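Local coordinates for uncharacterized protein (Bombyx mori, PDB 5AZ0) that probably reduces carbonyl compounds with a nicotinamide cofactor, as a silkworm member of the aldo-keto reductase family, at residues 94-99 with 128-133; 201-206 with 239-244. All coordinates share one frame; numbering follows the deposited sequence.

Contact 1 of 2, residues 94-99 with 128-133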
loop_
_atom_site.group_PDB
_atom_site.type_symbol
_atom_site.label_atom_id
_atom_site.label_comp_id
_atom_site.label_asym_id
_atom_site.label_seq_id
_atom_site.Cartn_x
_atom_site.Cartn_y
_atom_site.Cartn_z
ATOM N N VAL A 94 12.585 15.626 11.400
ATOM C CA VAL A 94 11.159 15.502 11.817
ATOM C C VAL A 94 11.014 15.144 13.275
ATOM O O VAL A 94 11.971 14.693 13.902
ATOM C CB VAL A 94 10.475 14.357 11.029
ATOM C CG1 VAL A 94 10.275 14.780 9.605
ATOM C CG2 VAL A 94 11.277 13.065 11.067
ATOM N N ARG A 95 9.818 15.340 13.780
ATOM C CA ARG A 95 9.319 14.765 15.026
ATOM C C ARG A 95 8.444 13.521 14.646
ATOM O O ARG A 95 7.870 13.464 13.526
ATOM C CB ARG A 95 8.411 15.767 15.770
ATOM C CG ARG A 95 9.111 16.923 16.538
ATOM C CD ARG A 95 8.122 17.783 17.353
ATOM N NE ARG A 95 7.295 18.542 16.403
ATOM C CZ ARG A 95 5.977 18.390 16.168
ATOM N NH1 ARG A 95 5.204 17.524 16.852
ATOM N NH2 ARG A 95 5.407 19.149 15.228
ATOM N N ARG A 96 8.340 12.564 15.573
ATOM C CA ARG A 96 7.506 11.359 15.388
ATOM C C ARG A 96 6.145 11.753 14.852
ATOM O O ARG A 96 5.670 11.164 13.900
ATOM C CB ARG A 96 7.349 10.576 16.717
ATOM C CG ARG A 96 6.166 9.566 16.802
ATOM C CD ARG A 96 6.440 8.454 15.858
ATOM N NE ARG A 96 5.339 7.480 15.664
ATOM C CZ ARG A 96 4.504 7.469 14.627
ATOM N NH1 ARG A 96 4.472 8.476 13.752
ATOM N NH2 ARG A 96 3.661 6.496 14.516
ATOM N N GLU A 97 5.574 12.781 15.458
ATOM C CA GLU A 97 4.252 13.283 15.201
ATOM C C GLU A 97 4.084 13.762 13.748
ATOM O O GLU A 97 2.938 13.924 13.303
ATOM C CB GLU A 97 3.961 14.503 16.116
ATOM C CG GLU A 97 3.734 14.229 17.624
ATOM C CD GLU A 97 4.970 13.770 18.468
ATOM O OE1 GLU A 97 6.153 14.092 18.157
ATOM O OE2 GLU A 97 4.751 13.047 19.475
ATOM N N ASP A 98 5.189 14.081 13.057
ATOM C CA ASP A 98 5.040 14.529 11.681
ATOM C C ASP A 98 4.881 13.338 10.733
ATOM O O ASP A 98 4.580 13.551 9.570
ATOM C CB ASP A 98 6.283 15.328 11.244
ATOM C CG ASP A 98 6.578 16.547 12.194
ATOM O OD1 ASP A 98 5.637 17.211 12.658
ATOM O OD2 ASP A 98 7.754 16.752 12.517
ATOM N N LEU A 99 5.269 12.142 11.180
ATOM C CA LEU A 99 5.326 11.010 10.294
ATOM C C LEU A 99 4.006 10.216 10.351
ATOM O O LEU A 99 3.417 10.138 11.404
ATOM C CB LEU A 99 6.463 10.106 10.675
ATOM C CG LEU A 99 7.815 10.766 10.569
ATOM C CD1 LEU A 99 8.859 9.828 11.190
ATOM C CD2 LEU A 99 8.129 11.020 9.123
ATOM N N LEU A 128 8.766 1.927 17.982
ATOM C CA LEU A 128 7.687 2.887 18.228
ATOM C C LEU A 128 6.752 2.495 19.333
ATOM O O LEU A 128 6.585 1.283 19.618
ATOM C CB LEU A 128 6.860 3.024 16.939
ATOM C CG LEU A 128 7.593 3.385 15.678
ATOM C CD1 LEU A 128 6.654 3.302 14.467
ATOM C CD2 LEU A 128 8.180 4.787 15.809
ATOM N N ASP A 129 6.083 3.482 19.912
ATOM C CA ASP A 129 4.927 3.320 20.817
ATOM C C ASP A 129 3.725 2.826 20.030
ATOM O O ASP A 129 3.011 1.958 20.475
ATOM C CB ASP A 129 4.534 4.675 21.432
ATOM C CG ASP A 129 3.284 4.614 22.343
ATOM O OD1 ASP A 129 3.465 4.089 23.480
ATOM O OD2 ASP A 129 2.168 5.161 21.955
ATOM N N HIS A 130 3.496 3.474 18.861
ATOM C CA HIS A 130 2.336 3.221 18.021
ATOM C C HIS A 130 2.642 3.466 16.585
ATOM O O HIS A 130 3.592 4.168 16.235
ATOM C CB HIS A 130 1.130 4.072 18.437
ATOM C CG HIS A 130 1.416 5.536 18.389
ATOM N ND1 HIS A 130 1.855 6.238 19.502
ATOM C CD2 HIS A 130 1.388 6.423 17.366
ATOM C CE1 HIS A 130 2.071 7.500 19.151
ATOM N NE2 HIS A 130 1.764 7.645 17.876
ATOM N N VAL A 131 1.871 2.813 15.723
ATOM C CA VAL A 131 1.839 3.167 14.320
ATOM C C VAL A 131 0.659 4.098 14.095
ATOM O O VAL A 131 -0.240 4.181 14.934
ATOM C CB VAL A 131 1.726 1.958 13.352
ATOM C CG1 VAL A 131 3.099 1.240 13.180
ATOM C CG2 VAL A 131 0.633 0.968 13.751
ATOM N N ASN A 132 0.680 4.772 12.957
ATOM C CA ASN A 132 -0.454 5.596 12.529
ATOM C C ASN A 132 -1.552 4.743 11.897
ATOM O O ASN A 132 -2.721 5.122 11.982
ATOM C CB ASN A 132 -0.050 6.660 11.544
ATOM C CG ASN A 132 0.979 7.606 12.163
ATOM O OD1 ASN A 132 2.178 7.250 12.243
ATOM N ND2 ASN A 132 0.504 8.777 12.652
ATOM N N LEU A 133 -1.161 3.631 11.279
ATOM C CA LEU A 133 -2.128 2.783 10.626
ATOM C C LEU A 133 -1.634 1.321 10.662
ATOM O O LEU A 133 -0.464 1.068 10.390
ATOM C CB LEU A 133 -2.342 3.286 9.182
ATOM C CG LEU A 133 -3.226 2.391 8.300
ATOM C CD1 LEU A 133 -4.676 2.373 8.826
ATOM C CD2 LEU A 133 -3.186 2.977 6.889
HETATM O O HOH W 1 1.978 10.979 13.962
#
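Arg-96 and Asn-132 meet tip to tip, the guanidinium fastening end-on to a single amide oxygen. Arg-96 NH1 lies 3.0 Å from Asn-132 OD1, on a lone pair in the carbonyl plane, whereas Arg-96 NH2 gives a 2.8 Å bond to the same OD1 from well above that plane. The backbone N of Ile-101 is a further donor to OD1. Arg-96 NH2 spends its second proton on His-130 O at 2.9 Å, in a nearly straight bond (169°). Both acceptors stay in the guanidinium plane, which is turned 66° from the amide. The arginine chain bends at chi2 (67°), which sets the course of CD, the carbon that lies by Leu-128 CD2. These loops precede neighbouring parallel strands 100-105 and 133-136, at the N-terminal end of the (beta/alpha)8 barrel. An alanine in place of Arg-96 would probably leave His-130 O without this donor and Asn-132 OD1 with two fewer. Leu-128 crosses the arginine at about a right angle, its CD2 3.9 Å from Arg-96 NE, a buried nitrogen for which the protein supplies no hydrogen-bond acceptor. The His-130 ring reaches Arg-96 NH2 with CD2 at 3.6 Å. A water links Leu-99 O to Asn-132 ND2.

Contact 2 of 2, residues 201-206 with 239-244. With ACT (acetate ion), chain D.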
loop_
_atom_site.group_PDB
_atom_site.type_symbol
_atom_site.label_atom_id
_atom_site.label_comp_id
_atom_site.label_asym_id
_atom_site.label_seq_id
_atom_site.Cartn_x
_atom_site.Cartn_y
_atom_site.Cartn_z
ATOM N N ASN A 201 -3.911 1.060 -10.820
ATOM C CA ASN A 201 -3.006 1.587 -11.883
ATOM C C ASN A 201 -3.831 1.835 -13.204
ATOM O O ASN A 201 -5.076 1.834 -13.188
ATOM C CB ASN A 201 -1.794 0.650 -12.053
ATOM C CG ASN A 201 -2.219 -0.784 -12.286
ATOM O OD1 ASN A 201 -2.911 -1.082 -13.295
ATOM N ND2 ASN A 201 -1.767 -1.702 -11.420
ATOM N N LEU A 202 -3.167 2.218 -14.294
ATOM C CA LEU A 202 -3.904 2.628 -15.490
ATOM C C LEU A 202 -4.678 1.447 -16.180
ATOM O O LEU A 202 -5.709 1.681 -16.756
ATOM C CB LEU A 202 -3.001 3.391 -16.430
ATOM C CG LEU A 202 -2.565 4.727 -15.893
ATOM C CD1 LEU A 202 -1.408 5.222 -16.727
ATOM C CD2 LEU A 202 -3.709 5.749 -15.876
ATOM N N ASN A 203 -4.191 0.223 -16.034
ATOM C CA ASN A 203 -4.816 -0.963 -16.545
ATOM C C ASN A 203 -5.814 -1.610 -15.615
ATOM O O ASN A 203 -6.661 -2.379 -16.116
ATOM C CB ASN A 203 -3.768 -2.027 -16.902
ATOM C CG ASN A 203 -2.804 -1.555 -17.990
ATOM O OD1 ASN A 203 -1.625 -1.828 -17.951
ATOM N ND2 ASN A 203 -3.313 -0.804 -18.942
ATOM N N LEU A 204 -5.686 -1.363 -14.278
ATOM C CA LEU A 204 -6.605 -1.886 -13.288
ATOM C C LEU A 204 -7.197 -0.755 -12.468
ATOM O O LEU A 204 -6.749 -0.448 -11.343
ATOM C CB LEU A 204 -5.904 -2.868 -12.392
ATOM C CG LEU A 204 -6.780 -3.744 -11.480
ATOM C CD1 LEU A 204 -7.417 -4.863 -12.294
ATOM C CD2 LEU A 204 -5.961 -4.372 -10.322
ATOM N N SER A 205 -8.217 -0.128 -13.003
ATOM C CA SER A 205 -8.793 1.040 -12.337
ATOM C C SER A 205 -9.562 0.738 -11.064
ATOM O O SER A 205 -9.766 1.655 -10.292
ATOM C CB SER A 205 -9.779 1.766 -13.281
ATOM O OG SER A 205 -10.998 1.004 -13.381
ATOM N N GLN A 206 -10.119 -0.472 -10.933
ATOM C CA GLN A 206 -11.044 -0.879 -9.835
ATOM C C GLN A 206 -12.130 0.141 -9.545
ATOM O O GLN A 206 -12.423 0.501 -8.388
ATOM C CB GLN A 206 -10.249 -1.276 -8.566
ATOM C CG GLN A 206 -9.200 -2.295 -8.937
ATOM C CD GLN A 206 -9.088 -3.417 -7.982
ATOM O OE1 GLN A 206 -10.034 -4.180 -7.796
ATOM N NE2 GLN A 206 -7.920 -3.563 -7.379
ATOM N N PRO A 239 0.121 -5.067 -21.121
ATOM C CA PRO A 239 -0.544 -4.095 -21.981
ATOM C C PRO A 239 0.107 -2.734 -21.980
ATOM O O PRO A 239 0.912 -2.448 -21.105
ATOM C CB PRO A 239 -1.952 -3.977 -21.367
ATOM C CG PRO A 239 -1.915 -4.671 -20.047
ATOM C CD PRO A 239 -0.546 -5.229 -19.813
ATOM N N GLU A 240 -0.284 -1.907 -22.951
ATOM C CA GLU A 240 -0.006 -0.492 -22.937
ATOM C C GLU A 240 -0.748 0.145 -21.724
ATOM O O GLU A 240 -1.763 -0.393 -21.289
ATOM C CB GLU A 240 -0.469 0.148 -24.244
ATOM C CG GLU A 240 0.381 -0.226 -25.469
ATOM C CD GLU A 240 1.808 0.320 -25.402
ATOM O OE1 GLU A 240 2.037 1.492 -24.967
ATOM O OE2 GLU A 240 2.685 -0.474 -25.767
ATOM N N PRO A 241 -0.278 1.266 -21.191
ATOM C CA PRO A 241 0.871 2.019 -21.675
ATOM C C PRO A 241 2.225 1.529 -21.198
ATOM O O PRO A 241 2.386 1.124 -20.016
ATOM C CB PRO A 241 0.644 3.385 -21.065
ATOM C CG PRO A 241 -0.089 3.117 -19.789
ATOM C CD PRO A 241 -0.730 1.767 -19.888
ATOM N N LYS A 242 3.183 1.583 -22.129
ATOM C CA LYS A 242 4.615 1.484 -21.826
ATOM C C LYS A 242 5.162 2.855 -21.655
ATOM O O LYS A 242 4.447 3.826 -21.874
ATOM C CB LYS A 242 5.356 0.663 -22.894
ATOM C CG LYS A 242 5.015 -0.833 -22.870
ATOM C CD LYS A 242 4.663 -1.368 -21.450
ATOM C CE LYS A 242 4.209 -2.830 -21.390
ATOM N NZ LYS A 242 3.327 -3.033 -20.199
ATOM N N LEU A 243 6.404 2.978 -21.177
ATOM C CA LEU A 243 6.957 4.344 -20.887
ATOM C C LEU A 243 7.110 5.207 -22.134
ATOM O O LEU A 243 7.058 6.431 -22.029
ATOM C CB LEU A 243 8.316 4.272 -20.162
ATOM C CG LEU A 243 8.296 3.807 -18.709
ATOM C CD1 LEU A 243 9.695 3.408 -18.214
ATOM C CD2 LEU A 243 7.664 4.883 -17.842
ATOM N N ASP A 244 7.293 4.555 -23.301
ATOM C CA ASP A 244 7.374 5.228 -24.611
ATOM C C ASP A 244 6.003 5.373 -25.284
ATOM O O ASP A 244 5.941 5.420 -26.506
ATOM C CB ASP A 244 8.376 4.503 -25.552
ATOM C CG ASP A 244 8.025 3.019 -25.799
ATOM O OD1 ASP A 244 6.894 2.581 -25.500
ATOM O OD2 ASP A 244 8.897 2.266 -26.300
HETATM C C ACT D . -9.106 -6.204 -4.919
HETATM O O ACT D . -7.979 -5.792 -5.494
HETATM O OXT ACT D . -9.345 -6.232 -3.678
HETATM C CH3 ACT D . -10.299 -6.720 -5.672
HETATM O O HOH W 2 1.108 -0.873 -18.457
#
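Asn-203 ND2 is held by two backbone carbonyls: it donates to Glu-240 O at 2.8 Å (N-H...O angle 158°) and to the O of Phe-306, which lies beyond both segments. The first bond runs close to the amide plane and meets the Glu-240 carbonyl only 17° from its plane. With two acceptors fixing the NH2 end, the amide is unlikely to flip. The side chain leaves the backbone toward 239-244, and chi1 of -61° sets CG anti to the carbonyl carbon, beside the backbone N. There the amide is flanked by two prolines: Asn-203 OD1 touches CG of Pro-239 at 3.5 Å, and ND2 faces CD of Pro-241 at 3.8 Å, tip to tip. A water 2.9 Å from Asn-203 OD1 also lies within bonding distance of Pro-241 O.

The two segments belong to loops that follow strands 195-199 and 219-223, at the C-terminal end of the (beta/alpha)8 barrel, the end where aldo-keto reductases bind cofactor and substrate. The second loop is long, as in other family members in which it folds over the cofactor.

Beside the amide, Leu-202 crosses Pro-241 at about a right angle, CD1 lying 3.9 Å from the ring CG, and Met-248 of helix 246-255 touches both residues. The peptide bond before Pro-241 is cis, and its own carbonyl oxygen, Glu-240 O, is the one Asn-203 grips. Lys-242 folds back, its NZ 2.6 Å from Pro-239 O and also bonded to Ser-238 OG and Thr-228 O. On the other segment, Asn-201 OD1 accepts from Leu-204 N at 3.0 Å in an Asx motif, which shapes the turn that carries Asn-203. Farther along, Gln-206 NE2 binds an acetate, probably from the crystallisation liquor, which Arg-311 also holds.

Overall arrangement
From the N terminus, the chain runs through strands 22-23 and 68-70 and helix 78-90 before reaching contact 1, which closes a loop around strand 100-105 and helix 112-126, one beta-alpha unit of the barrel. Strands 133-136, 172-175 and 195-199 and helices 153-165 and 179-188 follow. Contact 2 then closes a second loop, around helix 207-215, strand 219-223 and the long excursion after it. The two loops are in series and neither nest nor cross. Contact 1 joins approaches to two adjacent strands, contact 2 the exit from strand 195-199 to the end of the long loop after strand 219-223, so they sit at opposite barrel ends, with centres 34 Å apart and nearest atoms about 16 Å apart.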